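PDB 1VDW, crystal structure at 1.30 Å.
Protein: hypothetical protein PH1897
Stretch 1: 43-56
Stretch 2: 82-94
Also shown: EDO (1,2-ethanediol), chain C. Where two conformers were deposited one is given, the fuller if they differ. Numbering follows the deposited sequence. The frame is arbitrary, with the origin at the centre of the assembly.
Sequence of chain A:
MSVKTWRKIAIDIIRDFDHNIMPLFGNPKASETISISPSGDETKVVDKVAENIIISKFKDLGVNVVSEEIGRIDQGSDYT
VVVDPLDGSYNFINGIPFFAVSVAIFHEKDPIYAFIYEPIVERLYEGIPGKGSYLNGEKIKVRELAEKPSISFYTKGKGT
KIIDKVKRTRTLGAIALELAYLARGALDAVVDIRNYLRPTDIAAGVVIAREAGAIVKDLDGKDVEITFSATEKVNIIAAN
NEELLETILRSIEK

Stretch 1, residues 43-56: TKVVDKVAENIIIS
Stretch 2 82-94: VVDPLDGSYNFIN

The apolar centre of the contact lies where the helix 45-56 passes closest to the corner of stretch 2. The nearest CA pair across the stretches is Ala50 to Pro85, at 5.4 Å, a spacing that the small alanine side chain allows: Ala50 CB stands 4.0 Å from Pro85 CB and 3.9 Å from Leu86 CB. At Pro85 (phi/psi -55/-34, C-gamma exo pucker) the chain turns a corner, so the strands before and after it belong to different sheets or faces, and the helix runs past both.

One turn further along the helix, Ile54 (chi1 -167°, chi2 169°, both t) sets CG2 3.5 Å from Pro85 CG and CD1 3.3 Å from Val83 CG2, the latter a tight apolar contact. Val83 has phi/psi -132/154 and chi1 p. Ile55, m at both chi angles, starts sideways, but its end comes nearer and brings CD1 to 3.9 Å from Val83 CG1.

Toward the N-terminal end of the helix, Val46 (chi1 69°, p) points into stretch 2 and buries 73 Å². Val46 CG2 lies 3.6 Å from Leu86 CD2 (Leu86 chi1 t, chi2 p) and 3.9 Å from the centroid of the Phe92 ring, 25° off the ring normal, which defines a CH-pi contact over the face. Phe92 has chi1 -173° and chi2 98°. Val46 CG1 reaches Ile93 CG2 at 3.9 Å. Ile93 (chi1 p, chi2 t) also meets the aliphatic part of Lys44, with CD1 3.4 Å from Lys44 CD; the lysine chain is m, t, t, m.

Phe92 and Ile93 belong to the short helix 89-93, whose axis approaches that of helix 45-56 to 10.5 Å, with 116° between their N-to-C directions. Gly88 occupies its N-cap position with phi/psi 95/35, where a CB would be jammed against the preceding carbonyl O.

The polar edge centres on Asp47 (chi1 -58°, m; chi2 -51°). Ser89 OG (chi1 t) donates to Asp47 OD1 at 2.7 Å, the single direct hydrogen bond across the stretches. The other carboxylate oxygen, Asp47 OD2, accepts from Lys44 N at 2.9 Å with an N-H...acceptor angle of 157°, so the aspartate ties the start of its own helix to the start of the other. Water 1 donates to Asp47 OD1 (2.8 Å) and Leu86 O (2.9 Å); water 2 similarly joins Ala50 O (3.2 Å) and Pro85 O (3.1 Å). Both waters bridge the stretches, the first from carboxylate to carbonyl, the second between two carbonyls. In all, the contact buries 551 Å², both sides summed.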

# COMPACT_ATOMS: atom_id res chain seq x y z
N THR A 43 -10.47 -3.06 -19.79
CA THR A 43 -9.89 -4.35 -19.50
C THR A 43 -8.50 -4.35 -20.11
O THR A 43 -8.34 -4.01 -21.28
CB THR A 43 -10.72 -5.51 -20.11
OG1 THR A 43 -12.01 -5.56 -19.49
CG2 THR A 43 -10.01 -6.84 -19.89
N LYS A 44 -7.50 -4.72 -19.32
CA LYS A 44 -6.13 -4.74 -19.81
C LYS A 44 -5.57 -6.15 -19.96
O LYS A 44 -6.15 -7.11 -19.47
CB LYS A 44 -5.24 -3.90 -18.89
CG LYS A 44 -5.59 -2.42 -18.90
CD LYS A 44 -4.76 -1.63 -17.92
CE LYS A 44 -5.13 -0.16 -17.95
NZ LYS A 44 -4.85 0.46 -19.28
N VAL A 45 -4.44 -6.26 -20.66
CA VAL A 45 -3.82 -7.55 -20.89
C VAL A 45 -3.70 -8.41 -19.63
O VAL A 45 -4.15 -9.55 -19.61
CB VAL A 45 -2.41 -7.40 -21.52
CG1 VAL A 45 -1.68 -8.74 -21.53
CG2 VAL A 45 -2.54 -6.86 -22.94
N VAL A 46 -3.12 -7.86 -18.57
CA VAL A 46 -2.95 -8.63 -17.35
C VAL A 46 -4.27 -9.14 -16.76
O VAL A 46 -4.33 -10.25 -16.23
CB VAL A 46 -2.18 -7.82 -16.27
CG1 VAL A 46 -3.03 -6.67 -15.76
CG2 VAL A 46 -1.77 -8.75 -15.13
N ASP A 47 -5.34 -8.36 -16.88
CA ASP A 47 -6.64 -8.78 -16.37
C ASP A 47 -7.15 -10.00 -17.13
O ASP A 47 -7.64 -10.96 -16.54
CB ASP A 47 -7.68 -7.66 -16.51
CG ASP A 47 -7.27 -6.39 -15.82
OD1 ASP A 47 -6.92 -6.46 -14.62
OD2 ASP A 47 -7.32 -5.32 -16.46
N LYS A 48 -7.03 -9.94 -18.45
CA LYS A 48 -7.49 -11.01 -19.32
C LYS A 48 -6.67 -12.28 -19.13
O LYS A 48 -7.23 -13.38 -19.10
CB LYS A 48 -7.43 -10.57 -20.78
CG LYS A 48 -7.96 -11.62 -21.76
CD LYS A 48 -9.39 -12.02 -21.45
CE LYS A 48 -10.35 -10.84 -21.55
NZ LYS A 48 -11.76 -11.25 -21.34
N VAL A 49 -5.36 -12.14 -19.00
CA VAL A 49 -4.52 -13.31 -18.80
C VAL A 49 -4.87 -13.96 -17.47
O VAL A 49 -4.99 -15.18 -17.38
CB VAL A 49 -3.02 -12.94 -18.82
CG1 VAL A 49 -2.18 -14.17 -18.49
CG2 VAL A 49 -2.63 -12.40 -20.20
N ALA A 50 -5.04 -13.13 -16.44
CA ALA A 50 -5.39 -13.65 -15.12
C ALA A 50 -6.73 -14.37 -15.18
O ALA A 50 -6.91 -15.43 -14.58
CB ALA A 50 -5.45 -12.51 -14.11
N GLU A 51 -7.67 -13.79 -15.92
CA GLU A 51 -8.99 -14.38 -16.07
C GLU A 51 -8.92 -15.72 -16.81
O GLU A 51 -9.53 -16.70 -16.39
CB GLU A 51 -9.91 -13.43 -16.82
CG GLU A 51 -11.32 -13.96 -17.00
CD GLU A 51 -12.20 -13.02 -17.80
OE1 GLU A 51 -11.88 -12.76 -18.98
OE2 GLU A 51 -13.21 -12.54 -17.25
N ASN A 52 -8.16 -15.75 -17.90
CA ASN A 52 -8.03 -16.97 -18.69
C ASN A 52 -7.55 -18.18 -17.90
O ASN A 52 -8.14 -19.25 -17.98
CB ASN A 52 -7.07 -16.76 -19.87
CG ASN A 52 -7.68 -15.92 -20.97
OD1 ASN A 52 -8.89 -15.76 -21.06
ND2 ASN A 52 -6.82 -15.39 -21.84
N ILE A 53 -6.47 -18.00 -17.15
CA ILE A 53 -5.89 -19.10 -16.39
C ILE A 53 -6.74 -19.60 -15.23
O ILE A 53 -6.83 -20.81 -15.01
CB ILE A 53 -4.49 -18.73 -15.84
CG1 ILE A 53 -4.58 -17.49 -14.95
CG2 ILE A 53 -3.54 -18.48 -17.01
CD1 ILE A 53 -3.25 -17.07 -14.35
N ILE A 54 -7.39 -18.70 -14.50
CA ILE A 54 -8.18 -19.11 -13.35
C ILE A 54 -9.62 -19.53 -13.67
O ILE A 54 -10.10 -20.53 -13.14
CB ILE A 54 -8.19 -18.00 -12.27
CG1 ILE A 54 -8.75 -18.56 -10.96
CG2 ILE A 54 -9.01 -16.82 -12.75
CD1 ILE A 54 -8.56 -17.63 -9.78
N ILE A 55 -10.30 -18.77 -14.52
CA ILE A 55 -11.68 -19.11 -14.86
C ILE A 55 -11.76 -20.46 -15.57
O ILE A 55 -12.62 -21.28 -15.26
CB ILE A 55 -12.31 -18.03 -15.76
CG1 ILE A 55 -12.35 -16.70 -15.00
CG2 ILE A 55 -13.72 -18.45 -16.17
CD1 ILE A 55 -13.09 -16.76 -13.68
N SER A 56 -10.85 -20.69 -16.51
CA SER A 56 -10.83 -21.95 -17.25
C SER A 56 -10.63 -23.11 -16.28
O SER A 56 -11.25 -24.16 -16.41
CB SER A 56 -9.71 -21.94 -18.29
OG SER A 56 -8.44 -21.83 -17.66
N VAL A 82 -16.49 -18.18 -6.14
CA VAL A 82 -16.64 -16.73 -6.28
C VAL A 82 -15.21 -16.21 -6.30
O VAL A 82 -14.50 -16.26 -5.29
CB VAL A 82 -17.42 -16.15 -5.08
CG1 VAL A 82 -17.54 -14.64 -5.21
CG2 VAL A 82 -18.80 -16.79 -5.02
N VAL A 83 -14.79 -15.71 -7.46
CA VAL A 83 -13.40 -15.30 -7.62
C VAL A 83 -13.09 -13.94 -8.23
O VAL A 83 -13.88 -13.37 -8.98
CB VAL A 83 -12.69 -16.39 -8.48
CG1 VAL A 83 -13.36 -16.50 -9.83
CG2 VAL A 83 -11.22 -16.05 -8.64
N ASP A 84 -11.92 -13.43 -7.86
CA ASP A 84 -11.38 -12.20 -8.40
C ASP A 84 -10.00 -12.67 -8.87
O ASP A 84 -9.08 -12.84 -8.07
CB ASP A 84 -11.22 -11.12 -7.33
CG ASP A 84 -10.76 -9.79 -7.93
OD1 ASP A 84 -10.40 -9.78 -9.12
OD2 ASP A 84 -10.76 -8.77 -7.21
N PRO A 85 -9.84 -12.89 -10.19
CA PRO A 85 -8.58 -13.35 -10.78
C PRO A 85 -7.38 -12.47 -10.46
O PRO A 85 -6.25 -12.95 -10.34
CB PRO A 85 -8.89 -13.37 -12.28
CG PRO A 85 -10.36 -13.65 -12.31
CD PRO A 85 -10.89 -12.76 -11.22
N LEU A 86 -7.62 -11.17 -10.35
CA LEU A 86 -6.55 -10.24 -10.03
C LEU A 86 -7.11 -8.99 -9.38
O LEU A 86 -7.66 -8.11 -10.04
CB LEU A 86 -5.76 -9.84 -11.28
CG LEU A 86 -4.64 -8.81 -11.05
CD1 LEU A 86 -3.53 -9.41 -10.20
CD2 LEU A 86 -4.10 -8.33 -12.39
N ASP A 87 -6.98 -8.95 -8.06
CA ASP A 87 -7.41 -7.80 -7.29
C ASP A 87 -6.19 -6.89 -7.28
O ASP A 87 -5.08 -7.34 -7.03
CB ASP A 87 -7.76 -8.22 -5.86
CG ASP A 87 -8.41 -7.10 -5.07
OD1 ASP A 87 -8.52 -5.98 -5.61
OD2 ASP A 87 -8.80 -7.34 -3.92
N GLY A 88 -6.40 -5.61 -7.56
CA GLY A 88 -5.28 -4.68 -7.57
C GLY A 88 -4.70 -4.46 -8.96
O GLY A 88 -3.49 -4.27 -9.11
N SER A 89 -5.56 -4.47 -9.97
CA SER A 89 -5.14 -4.29 -11.35
C SER A 89 -4.37 -2.99 -11.59
O SER A 89 -3.28 -3.00 -12.18
CB SER A 89 -6.36 -4.33 -12.28
OG SER A 89 -5.96 -4.18 -13.64
N TYR A 90 -4.94 -1.86 -11.16
CA TYR A 90 -4.25 -0.59 -11.34
C TYR A 90 -2.88 -0.65 -10.68
O TYR A 90 -1.88 -0.23 -11.26
CB TYR A 90 -5.03 0.58 -10.71
CG TYR A 90 -4.27 1.88 -10.81
CD1 TYR A 90 -4.37 2.69 -11.94
CD2 TYR A 90 -3.37 2.26 -9.80
CE1 TYR A 90 -3.60 3.84 -12.08
CE2 TYR A 90 -2.59 3.41 -9.93
CZ TYR A 90 -2.71 4.19 -11.07
OH TYR A 90 -1.92 5.31 -11.23
N ASN A 91 -2.83 -1.18 -9.47
CA ASN A 91 -1.56 -1.28 -8.76
C ASN A 91 -0.56 -2.09 -9.55
O ASN A 91 0.58 -1.68 -9.74
CB ASN A 91 -1.76 -1.92 -7.39
CG ASN A 91 -2.51 -1.02 -6.42
OD1 ASN A 91 -2.63 0.19 -6.62
ND2 ASN A 91 -2.99 -1.62 -5.34
N PHE A 92 -0.99 -3.26 -10.01
CA PHE A 92 -0.12 -4.14 -10.77
C PHE A 92 0.52 -3.45 -11.97
O PHE A 92 1.73 -3.50 -12.14
CB PHE A 92 -0.90 -5.36 -11.25
CG PHE A 92 -0.04 -6.41 -11.89
CD1 PHE A 92 0.38 -7.52 -11.17
CD2 PHE A 92 0.37 -6.28 -13.22
CE1 PHE A 92 1.20 -8.48 -11.75
CE2 PHE A 92 1.19 -7.24 -13.81
CZ PHE A 92 1.61 -8.34 -13.08
N ILE A 93 -0.30 -2.81 -12.80
CA ILE A 93 0.25 -2.18 -14.00
C ILE A 93 1.08 -0.94 -13.71
O ILE A 93 1.79 -0.45 -14.58
CB ILE A 93 -0.86 -1.84 -15.03
CG1 ILE A 93 -1.84 -0.82 -14.46
CG2 ILE A 93 -1.60 -3.11 -15.42
CD1 ILE A 93 -2.87 -0.34 -15.47
N ASN A 94 1.02 -0.44 -12.48
CA ASN A 94 1.80 0.73 -12.10
C ASN A 94 2.93 0.38 -11.15
O ASN A 94 3.54 1.26 -10.55
CB ASN A 94 0.89 1.80 -11.52
CG ASN A 94 0.15 2.56 -12.60
OD1 ASN A 94 0.72 3.46 -13.23
ND2 ASN A 94 -1.09 2.18 -12.84
C1 EDO C . -11.87 -3.46 -5.95
O1 EDO C . -11.06 -3.66 -7.10
C2 EDO C . -11.40 -4.40 -4.82
O2 EDO C . -10.03 -4.13 -4.49
O HOH W 1 -8.37 -8.02 -12.87
O HOH W 2 -5.04 -15.23 -12.03